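PDB 4ZGS: putative D-lactate dehydrogenase from Chlamydomonas reinhardtii, which acts as the chloroplast pyruvate reductase of this green alga, probably turning pyruvate into D-lactate with a nicotinamide dinucleotide as hydride carrier. Local coordinates for residues Asp80-Phe85 / Lys104-Arg109; Ile38-Thr43 / Ala73-Gly78; Val94-Ala99 / Ala122-Arg127. All coordinates share one frame; numbering follows the deposited sequence.

Contact 1: residues Asp80-Phe85 / Lys104-Arg109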
loop_
_atom_site.group_PDB
_atom_site.type_symbol
_atom_site.label_atom_id
_atom_site.label_comp_id
_atom_site.label_asym_id
_atom_site.label_seq_id
_atom_site.Cartn_x
_atom_site.Cartn_y
_atom_site.Cartn_z
ATOM N N ASP A 80 -22.237 -2.943 -38.053
ATOM C CA ASP A 80 -22.053 -1.779 -38.901
ATOM C C ASP A 80 -20.916 -0.855 -38.504
ATOM O O ASP A 80 -20.182 -0.354 -39.357
ATOM C CB ASP A 80 -23.367 -1.017 -38.930
ATOM C CG ASP A 80 -24.494 -1.883 -39.443
ATOM O OD1 ASP A 80 -24.368 -2.408 -40.570
ATOM O OD2 ASP A 80 -25.478 -2.074 -38.698
ATOM N N VAL A 81 -20.775 -0.645 -37.199
ATOM C CA VAL A 81 -19.789 0.284 -36.666
ATOM C C VAL A 81 -19.086 -0.309 -35.461
ATOM O O VAL A 81 -19.717 -0.902 -34.574
ATOM C CB VAL A 81 -20.424 1.648 -36.289
ATOM C CG1 VAL A 81 -21.761 1.446 -35.619
ATOM C CG2 VAL A 81 -19.482 2.470 -35.417
ATOM N N ALA A 82 -17.766 -0.169 -35.454
ATOM C CA ALA A 82 -16.949 -0.654 -34.351
ATOM C C ALA A 82 -16.507 0.534 -33.494
ATOM O O ALA A 82 -15.921 1.484 -34.005
ATOM C CB ALA A 82 -15.733 -1.439 -34.881
ATOM N N VAL A 83 -16.828 0.513 -32.204
ATOM C CA VAL A 83 -16.324 1.560 -31.333
ATOM C C VAL A 83 -15.064 1.110 -30.598
ATOM O O VAL A 83 -15.057 0.123 -29.851
ATOM C CB VAL A 83 -17.365 2.023 -30.320
ATOM C CG1 VAL A 83 -16.795 3.194 -29.526
ATOM C CG2 VAL A 83 -18.640 2.462 -31.029
ATOM N N LEU A 84 -14.018 1.904 -30.782
ATOM C CA LEU A 84 -12.660 1.577 -30.383
ATOM C C LEU A 84 -12.081 2.694 -29.524
ATOM O O LEU A 84 -12.580 3.817 -29.511
ATOM C CB LEU A 84 -11.771 1.395 -31.619
ATOM C CG LEU A 84 -11.786 0.140 -32.486
ATOM C CD1 LEU A 84 -13.195 -0.359 -32.669
ATOM C CD2 LEU A 84 -11.148 0.451 -33.832
ATOM N N PHE A 85 -10.996 2.376 -28.835
ATOM C CA PHE A 85 -10.325 3.291 -27.941
ATOM C C PHE A 85 -8.853 3.238 -28.309
ATOM O O PHE A 85 -8.467 2.494 -29.223
ATOM C CB PHE A 85 -10.594 2.924 -26.480
ATOM C CG PHE A 85 -10.124 3.950 -25.487
ATOM C CD1 PHE A 85 -10.447 5.299 -25.636
ATOM C CD2 PHE A 85 -9.378 3.554 -24.374
ATOM C CE1 PHE A 85 -10.012 6.247 -24.715
ATOM C CE2 PHE A 85 -8.948 4.484 -23.445
ATOM C CZ PHE A 85 -9.268 5.843 -23.614
ATOM N N LYS A 104 -18.461 -0.595 -41.809
ATOM C CA LYS A 104 -17.984 0.542 -42.603
ATOM C C LYS A 104 -17.560 1.769 -41.795
ATOM O O LYS A 104 -17.026 2.712 -42.369
ATOM C CB LYS A 104 -19.043 1.001 -43.614
ATOM C CG LYS A 104 -19.196 0.152 -44.857
ATOM C CD LYS A 104 -19.756 -1.234 -44.610
ATOM C CE LYS A 104 -19.848 -1.998 -45.936
ATOM N NZ LYS A 104 -20.403 -3.368 -45.781
ATOM N N LEU A 105 -17.721 1.751 -40.477
ATOM C CA LEU A 105 -17.335 2.923 -39.691
ATOM C C LEU A 105 -16.633 2.535 -38.406
ATOM O O LEU A 105 -17.088 1.662 -37.657
ATOM C CB LEU A 105 -18.554 3.786 -39.363
ATOM C CG LEU A 105 -18.230 5.006 -38.509
ATOM C CD1 LEU A 105 -17.452 6.000 -39.357
ATOM C CD2 LEU A 105 -19.499 5.632 -37.988
ATOM N N ILE A 106 -15.519 3.198 -38.144
ATOM C CA ILE A 106 -14.854 3.020 -36.881
ATOM C C ILE A 106 -14.969 4.307 -36.097
ATOM O O ILE A 106 -14.514 5.354 -36.559
ATOM C CB ILE A 106 -13.364 2.631 -37.079
ATOM C CG1 ILE A 106 -13.244 1.164 -37.493
ATOM C CG2 ILE A 106 -12.542 2.900 -35.801
ATOM C CD1 ILE A 106 -11.853 0.769 -37.912
ATOM N N ALA A 107 -15.566 4.235 -34.909
ATOM C CA ALA A 107 -15.666 5.418 -34.036
ATOM C C ALA A 107 -14.759 5.281 -32.830
ATOM O O ALA A 107 -14.912 4.370 -32.015
ATOM C CB ALA A 107 -17.097 5.644 -33.573
ATOM N N LEU A 108 -13.802 6.190 -32.727
ATOM C CA LEU A 108 -12.934 6.252 -31.578
ATOM C C LEU A 108 -13.652 7.030 -30.472
ATOM O O LEU A 108 -14.170 8.114 -30.713
ATOM C CB LEU A 108 -11.610 6.942 -31.929
ATOM C CG LEU A 108 -10.469 6.326 -32.767
ATOM C CD1 LEU A 108 -10.124 4.868 -32.363
ATOM C CD2 LEU A 108 -10.721 6.438 -34.240
ATOM N N ARG A 109 -13.639 6.476 -29.266
ATOM C CA ARG A 109 -14.198 7.065 -28.052
ATOM C C ARG A 109 -13.118 7.971 -27.500
ATOM O O ARG A 109 -13.049 8.194 -26.289
ATOM C CB ARG A 109 -14.557 6.030 -26.983
ATOM C CG ARG A 109 -15.465 4.900 -27.319
ATOM C CD ARG A 109 -14.878 3.576 -26.781
ATOM N NE ARG A 109 -14.368 3.787 -25.449
ATOM C CZ ARG A 109 -13.569 2.964 -24.780
ATOM N NH1 ARG A 109 -13.197 1.795 -25.288
ATOM N NH2 ARG A 109 -13.152 3.326 -23.575
#
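Two first torsions bring Phe85 and Arg109 together: CG of Phe85 lies anti to its backbone N (chi1 -170°), while CG of Arg109 lies anti to its own carbonyl carbon, and the arginine chain then bends at chi2 and chi3. Both residues follow directly on neighbouring parallel strands, 81-84 and 105-108, the two strands of a beta-alpha-beta crossover through helix 92-101 in the flavodoxin-like domain. The strand axes approach to 4.7 Å, and their N-to-C directions differ by 23°. The ladder is regular: Ala82 N gives its hydrogen to Leu105 O at 2.9 Å, Ala107 N to Ala82 O, Leu84 N to Ala107 O, and Arg109 N closes the series on Leu84 O at 2.9 Å. At the opposite end, Asp80 O receives only weak bonds from the amides of Lys104 and Leu105, consistent with pairing that is just beginning there. Strand 81-84 is bonded on its other side to strand 36-39, and strand 105-108 has strand 127-129 on its far side, so neither is an edge strand of the sheet. Side chains alternate between the two faces. On one, Val81 and Leu105 lie side by side pointing the same way, with Val81 CG2 to Leu105 CD2 at 4.1 Å, and Ile355 and Tyr358 of helix 341-359 cover this layer. On the other, Leu84 CD2 meets Ile106 CG2 at 3.4 Å, and Leu84 CB rests against Leu108 CD1 at 3.9 Å. Beyond the strands, the guanidinium of Arg109 lies flat on the Phe85 ring, with centres 4.3 Å apart and planes 19° from parallel. Phe85 CB lies over one face of the guanidinium. Arg109 NH2 sits over one face of the ring, offset toward the rim and 3.6 Å from Phe85 CG.

Contact 2: residues Ile38-Thr43 / Ala73-Gly78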
loop_
_atom_site.group_PDB
_atom_site.type_symbol
_atom_site.label_atom_id
_atom_site.label_comp_id
_atom_site.label_asym_id
_atom_site.label_seq_id
_atom_site.Cartn_x
_atom_site.Cartn_y
_atom_site.Cartn_z
ATOM N N ILE A 38 -20.669 -2.590 -32.435
ATOM C CA ILE A 38 -19.853 -3.365 -31.520
ATOM C C ILE A 38 -18.804 -2.461 -30.844
ATOM O O ILE A 38 -18.178 -1.659 -31.526
ATOM C CB ILE A 38 -19.185 -4.583 -32.261
ATOM C CG1 ILE A 38 -18.320 -5.423 -31.300
ATOM C CG2 ILE A 38 -18.359 -4.127 -33.454
ATOM C CD1 ILE A 38 -17.961 -6.830 -31.847
ATOM N N CYS A 39 -18.632 -2.577 -29.519
ATOM C CA CYS A 39 -17.603 -1.793 -28.786
ATOM C C CYS A 39 -16.532 -2.669 -28.140
ATOM O O CYS A 39 -16.820 -3.519 -27.289
ATOM C CB CYS A 39 -18.218 -0.910 -27.689
ATOM S SG CYS A 39 -19.205 0.465 -28.352
ATOM N N TYR A 40 -15.297 -2.459 -28.570
ATOM C CA TYR A 40 -14.160 -3.151 -28.010
ATOM C C TYR A 40 -13.590 -2.533 -26.726
ATOM O O TYR A 40 -13.762 -1.345 -26.450
ATOM C CB TYR A 40 -13.105 -3.268 -29.096
ATOM C CG TYR A 40 -13.575 -4.215 -30.170
ATOM C CD1 TYR A 40 -14.351 -3.764 -31.220
ATOM C CD2 TYR A 40 -13.273 -5.565 -30.113
ATOM C CE1 TYR A 40 -14.808 -4.635 -32.213
ATOM C CE2 TYR A 40 -13.712 -6.442 -31.094
ATOM C CZ TYR A 40 -14.488 -5.976 -32.151
ATOM O OH TYR A 40 -14.939 -6.836 -33.147
ATOM N N SER A 41 -12.914 -3.347 -25.930
ATOM C CA SER A 41 -12.340 -2.856 -24.666
ATOM C C SER A 41 -13.397 -2.287 -23.722
ATOM O O SER A 41 -13.198 -1.215 -23.158
ATOM C CB SER A 41 -11.275 -1.779 -24.919
ATOM O OG SER A 41 -10.229 -2.289 -25.723
ATOM N N THR A 42 -14.489 -3.017 -23.494
ATOM C CA THR A 42 -15.494 -2.473 -22.604
ATOM C C THR A 42 -15.129 -2.909 -21.214
ATOM O O THR A 42 -15.515 -3.990 -20.762
ATOM C CB THR A 42 -16.917 -2.996 -22.940
ATOM O OG1 THR A 42 -17.234 -2.729 -24.311
ATOM C CG2 THR A 42 -17.957 -2.355 -22.053
ATOM N N THR A 43 -14.508 -1.982 -20.488
ATOM C CA THR A 43 -14.093 -2.225 -19.114
ATOM C C THR A 43 -15.169 -1.582 -18.269
ATOM O O THR A 43 -16.162 -1.099 -18.810
ATOM C CB THR A 43 -12.684 -1.655 -18.805
ATOM O OG1 THR A 43 -12.582 -0.318 -19.302
ATOM C CG2 THR A 43 -11.619 -2.468 -19.496
ATOM N N ALA A 73 -11.718 -9.471 -33.949
ATOM C CA ALA A 73 -12.343 -8.680 -34.992
ATOM C C ALA A 73 -13.443 -9.518 -35.608
ATOM O O ALA A 73 -14.452 -9.023 -36.082
ATOM C CB ALA A 73 -11.328 -8.278 -36.039
ATOM N N GLN A 74 -13.238 -10.817 -35.543
ATOM C CA GLN A 74 -14.180 -11.779 -36.057
ATOM C C GLN A 74 -15.473 -11.725 -35.263
ATOM O O GLN A 74 -16.491 -12.312 -35.657
ATOM C CB GLN A 74 -13.525 -13.153 -36.010
ATOM C CG GLN A 74 -12.229 -13.137 -36.823
ATOM C CD GLN A 74 -11.382 -14.381 -36.650
ATOM O OE1 GLN A 74 -11.444 -15.057 -35.621
ATOM N NE2 GLN A 74 -10.574 -14.688 -37.659
ATOM N N LEU A 75 -15.420 -10.999 -34.153
ATOM C CA LEU A 75 -16.584 -10.758 -33.308
ATOM C C LEU A 75 -17.536 -9.724 -33.918
ATOM O O LEU A 75 -18.705 -9.648 -33.539
ATOM C CB LEU A 75 -16.146 -10.268 -31.916
ATOM C CG LEU A 75 -15.589 -11.259 -30.883
ATOM C CD1 LEU A 75 -14.980 -10.496 -29.681
ATOM C CD2 LEU A 75 -16.617 -12.309 -30.435
ATOM N N ALA A 76 -17.024 -8.956 -34.879
ATOM C CA ALA A 76 -17.718 -7.795 -35.430
ATOM C C ALA A 76 -18.557 -8.171 -36.631
ATOM O O ALA A 76 -19.083 -7.300 -37.326
ATOM C CB ALA A 76 -16.726 -6.703 -35.799
ATOM N N ARG A 77 -18.658 -9.473 -36.874
ATOM C CA ARG A 77 -19.394 -10.019 -38.011
ATOM C C ARG A 77 -20.863 -9.581 -37.982
ATOM O O ARG A 77 -21.591 -9.852 -37.020
ATOM C CB ARG A 77 -19.325 -11.535 -37.979
ATOM C CG ARG A 77 -19.852 -12.244 -39.182
ATOM C CD ARG A 77 -19.953 -13.698 -38.792
ATOM N NE ARG A 77 -18.683 -14.248 -38.325
ATOM C CZ ARG A 77 -18.549 -15.474 -37.827
ATOM N NH1 ARG A 77 -19.610 -16.267 -37.733
ATOM N NH2 ARG A 77 -17.365 -15.902 -37.408
ATOM N N GLY A 78 -21.309 -8.922 -39.042
ATOM C CA GLY A 78 -22.690 -8.492 -39.099
ATOM C C GLY A 78 -22.857 -7.062 -38.625
ATOM O O GLY A 78 -23.862 -6.433 -38.903
#
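In the flavodoxin-like domain, the C-terminal end of strand 36-39 and the residues just after it pack against the short turn 73-78 that leads toward strand 81-84; Ile38 and Tyr40 are the two side chains that reach it. The contact is small, burying 192 Å² in all, and it is made by apolar surfaces and one hydroxyl. CG1 of Ile38 stands anti to the backbone N (chi1 -180°), and from there the chain carries CD1 onward to the turn. This methyl touches the backbone, 3.4 Å from Leu75 O, and also meets Leu75 CB at 3.9 Å and the backbone of Ala76. The other branch, Ile38 CG2, packs on Ala76 CB at 3.8 Å. Tyr40 arrives from beside Ile38 with its phenol end leading. Ala76 CB sits at the edge of the Tyr40 ring, near the ring plane, 3.2 Å from Tyr40 OH. Tyr40 OH is also 3.8 Å from Leu75 CB and 3.7 Å from Ala73 CA. The hydroxyl nevertheless has a polar partner, since Tyr40 OH is hydrogen-bonded to Thr72 O, immediately before the turn; Ala76 N lies near it too, but at an angle too poor for a bond. That amide is used within the turn, where Ala76 N bonds to Ala73 O at 2.8 Å, a link consistent with Ala73 and Ala76 both lying beside the phenol end. Tyr62 of strand 60-63 touches Ile38 and Leu75, while Leu98 of helix 92-101 covers Ala73 and Ala76. The 73-78 turn thus packs between strand 36-39 and helix 92-101 in an alpha/beta domain whose parallel sheet has the strand order 2-1-3-4-5, as in flavodoxin-like folds.

Contact 3: residues Val94-Ala99 / Ala122-Arg127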
loop_
_atom_site.group_PDB
_atom_site.type_symbol
_atom_site.label_atom_id
_atom_site.label_comp_id
_atom_site.label_asym_id
_atom_site.label_seq_id
_atom_site.Cartn_x
_atom_site.Cartn_y
_atom_site.Cartn_z
ATOM N N VAL A 94 -5.974 -6.030 -38.955
ATOM C CA VAL A 94 -7.302 -6.164 -38.343
ATOM C C VAL A 94 -8.357 -5.355 -39.106
ATOM O O VAL A 94 -9.544 -5.695 -39.063
ATOM C CB VAL A 94 -7.338 -5.730 -36.846
ATOM C CG1 VAL A 94 -6.352 -6.534 -36.013
ATOM C CG2 VAL A 94 -7.050 -4.265 -36.696
ATOM N N ILE A 95 -7.929 -4.319 -39.830
ATOM C CA ILE A 95 -8.857 -3.549 -40.656
ATOM C C ILE A 95 -9.347 -4.481 -41.756
ATOM O O ILE A 95 -10.454 -4.335 -42.273
ATOM C CB ILE A 95 -8.236 -2.267 -41.250
ATOM C CG1 ILE A 95 -8.176 -1.157 -40.192
ATOM C CG2 ILE A 95 -9.115 -1.727 -42.367
ATOM C CD1 ILE A 95 -6.827 -0.954 -39.533
ATOM N N LYS A 96 -8.526 -5.468 -42.095
ATOM C CA LYS A 96 -8.880 -6.354 -43.181
ATOM C C LYS A 96 -10.026 -7.225 -42.708
ATOM O O LYS A 96 -10.981 -7.455 -43.440
ATOM C CB LYS A 96 -7.686 -7.219 -43.608
ATOM C CG LYS A 96 -7.924 -8.023 -44.882
ATOM C CD LYS A 96 -6.667 -8.774 -45.344
ATOM C CE LYS A 96 -6.919 -9.524 -46.650
ATOM N NZ LYS A 96 -5.715 -10.241 -47.160
ATOM N N GLU A 97 -9.973 -7.649 -41.452
ATOM C CA GLU A 97 -11.005 -8.548 -40.970
ATOM C C GLU A 97 -12.283 -7.835 -40.571
ATOM O O GLU A 97 -13.375 -8.371 -40.760
ATOM C CB GLU A 97 -10.469 -9.346 -39.772
ATOM C CG GLU A 97 -9.340 -10.271 -40.160
ATOM C CD GLU A 97 -9.733 -11.143 -41.309
ATOM O OE1 GLU A 97 -10.849 -11.691 -41.251
ATOM O OE2 GLU A 97 -8.958 -11.247 -42.285
ATOM N N LEU A 98 -12.154 -6.576 -40.166
ATOM C CA LEU A 98 -13.330 -5.768 -39.876
ATOM C C LEU A 98 -14.079 -5.423 -41.139
ATOM O O LEU A 98 -15.305 -5.384 -41.134
ATOM C CB LEU A 98 -12.964 -4.477 -39.135
ATOM C CG LEU A 98 -12.526 -4.635 -37.683
ATOM C CD1 LEU A 98 -12.196 -3.282 -37.033
ATOM C CD2 LEU A 98 -13.622 -5.361 -36.925
ATOM N N ALA A 99 -13.346 -5.193 -42.221
ATOM C CA ALA A 99 -13.988 -4.883 -43.485
ATOM C C ALA A 99 -14.899 -6.025 -43.932
ATOM O O ALA A 99 -16.065 -5.800 -44.268
ATOM C CB ALA A 99 -12.937 -4.589 -44.563
ATOM N N ALA A 122 -8.685 3.024 -46.004
ATOM C CA ALA A 122 -8.995 3.558 -47.313
ATOM C C ALA A 122 -9.185 2.426 -48.311
ATOM O O ALA A 122 -10.092 2.464 -49.131
ATOM C CB ALA A 122 -7.900 4.500 -47.776
ATOM N N GLU A 123 -8.364 1.388 -48.188
ATOM C CA GLU A 123 -8.371 0.291 -49.151
ATOM C C GLU A 123 -9.578 -0.627 -48.960
ATOM O O GLU A 123 -10.094 -1.193 -49.922
ATOM C CB GLU A 123 -7.067 -0.518 -49.033
ATOM C CG GLU A 123 -5.815 0.221 -49.527
ATOM C CD GLU A 123 -4.514 -0.534 -49.257
ATOM O OE1 GLU A 123 -4.576 -1.678 -48.758
ATOM O OE2 GLU A 123 -3.427 0.020 -49.544
ATOM N N HIS A 124 -10.024 -0.767 -47.714
ATOM C CA HIS A 124 -11.111 -1.686 -47.375
ATOM C C HIS A 124 -12.495 -1.050 -47.191
ATOM O O HIS A 124 -13.441 -1.734 -46.792
ATOM C CB HIS A 124 -10.717 -2.495 -46.142
ATOM C CG HIS A 124 -9.572 -3.423 -46.398
ATOM N ND1 HIS A 124 -8.263 -2.993 -46.446
ATOM C CD2 HIS A 124 -9.542 -4.747 -46.675
ATOM C CE1 HIS A 124 -7.474 -4.018 -46.713
ATOM N NE2 HIS A 124 -8.225 -5.094 -46.855
ATOM N N GLY A 125 -12.610 0.252 -47.440
ATOM C CA GLY A 125 -13.917 0.889 -47.433
ATOM C C GLY A 125 -14.405 1.279 -46.051
ATOM O O GLY A 125 -15.573 1.617 -45.851
ATOM N N VAL A 126 -13.510 1.191 -45.078
ATOM C CA VAL A 126 -13.829 1.561 -43.705
ATOM C C VAL A 126 -13.545 3.055 -43.436
ATOM O O VAL A 126 -12.466 3.555 -43.770
ATOM C CB VAL A 126 -13.024 0.674 -42.711
ATOM C CG1 VAL A 126 -13.365 1.013 -41.234
ATOM C CG2 VAL A 126 -13.256 -0.803 -43.021
ATOM N N ARG A 127 -14.504 3.761 -42.837
ATOM C CA ARG A 127 -14.319 5.177 -42.511
ATOM C C ARG A 127 -14.112 5.323 -41.011
ATOM O O ARG A 127 -14.763 4.636 -40.217
ATOM C CB ARG A 127 -15.512 6.015 -42.957
ATOM C CG ARG A 127 -15.812 5.870 -44.417
ATOM C CD ARG A 127 -17.016 6.665 -44.820
ATOM N NE ARG A 127 -16.832 8.098 -44.664
ATOM C CZ ARG A 127 -17.773 8.986 -44.969
ATOM N NH1 ARG A 127 -18.940 8.571 -45.449
ATOM N NH2 ARG A 127 -17.546 10.283 -44.816
#
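Helix-to-helix-end packing at the periphery of the flavodoxin-like domain joins Ile95, Lys96 and Ala99 of helix 92-101 to His124 and Val126, at the close of helix 118-124. CG of His124 lies anti to its carbonyl carbon (chi1 -67°), which places the base of the ring near Ala99 CB. Lys96 CA lies over one face of the His124 ring, 4.1 Å from its centroid and 24° off the normal, a CH-pi contact offset toward the rim. Lys96 CG reaches His124 NE2 at 3.5 Å, and from there the lysine chain runs on extended. Ala99 CB is met by His124 CB at 3.4 Å. At the ring's other nitrogen, His124 ND1 is hydrogen-bonded to Ala120 O, one turn back in its own helix. Gly125 then ends that helix in a Schellman motif with positive phi (83°), and Val126 beyond it also faces helix 92-101. Val126 CG2 packs on Ala99 CB at 4.1 Å and on Ile95 CG2 at 4.3 Å. Ile95 further touches Ala120 and Cys121 of helix 118-124, while Val126 contacts Ile106, leaving this seam between helix 92-101, the end of helix 118-124 and strand 105-108.

All three contacts belong to the domain built on a five-stranded parallel sheet. Contact 1 pairs the middle strand of this sheet with its neighbour, and contact 2 joins it directly: Ile38 N and Val81 O, at 2.9 Å, probably form a hydrogen bond. Contact 3 adjoins the other side, where Arg127 N and Lys104 O, at 2.8 Å, probably bond strand 127-129 to strand 105-108. Contacts 2 and 3, with centres about 14 Å apart, meet through Leu98, whose CD2 is 3.6 Å from Ala76 CB. All three lie away from the annotated NAD-binding residues; the Phe85 side chain of contact 1 is about 8 Å from the bound NAD.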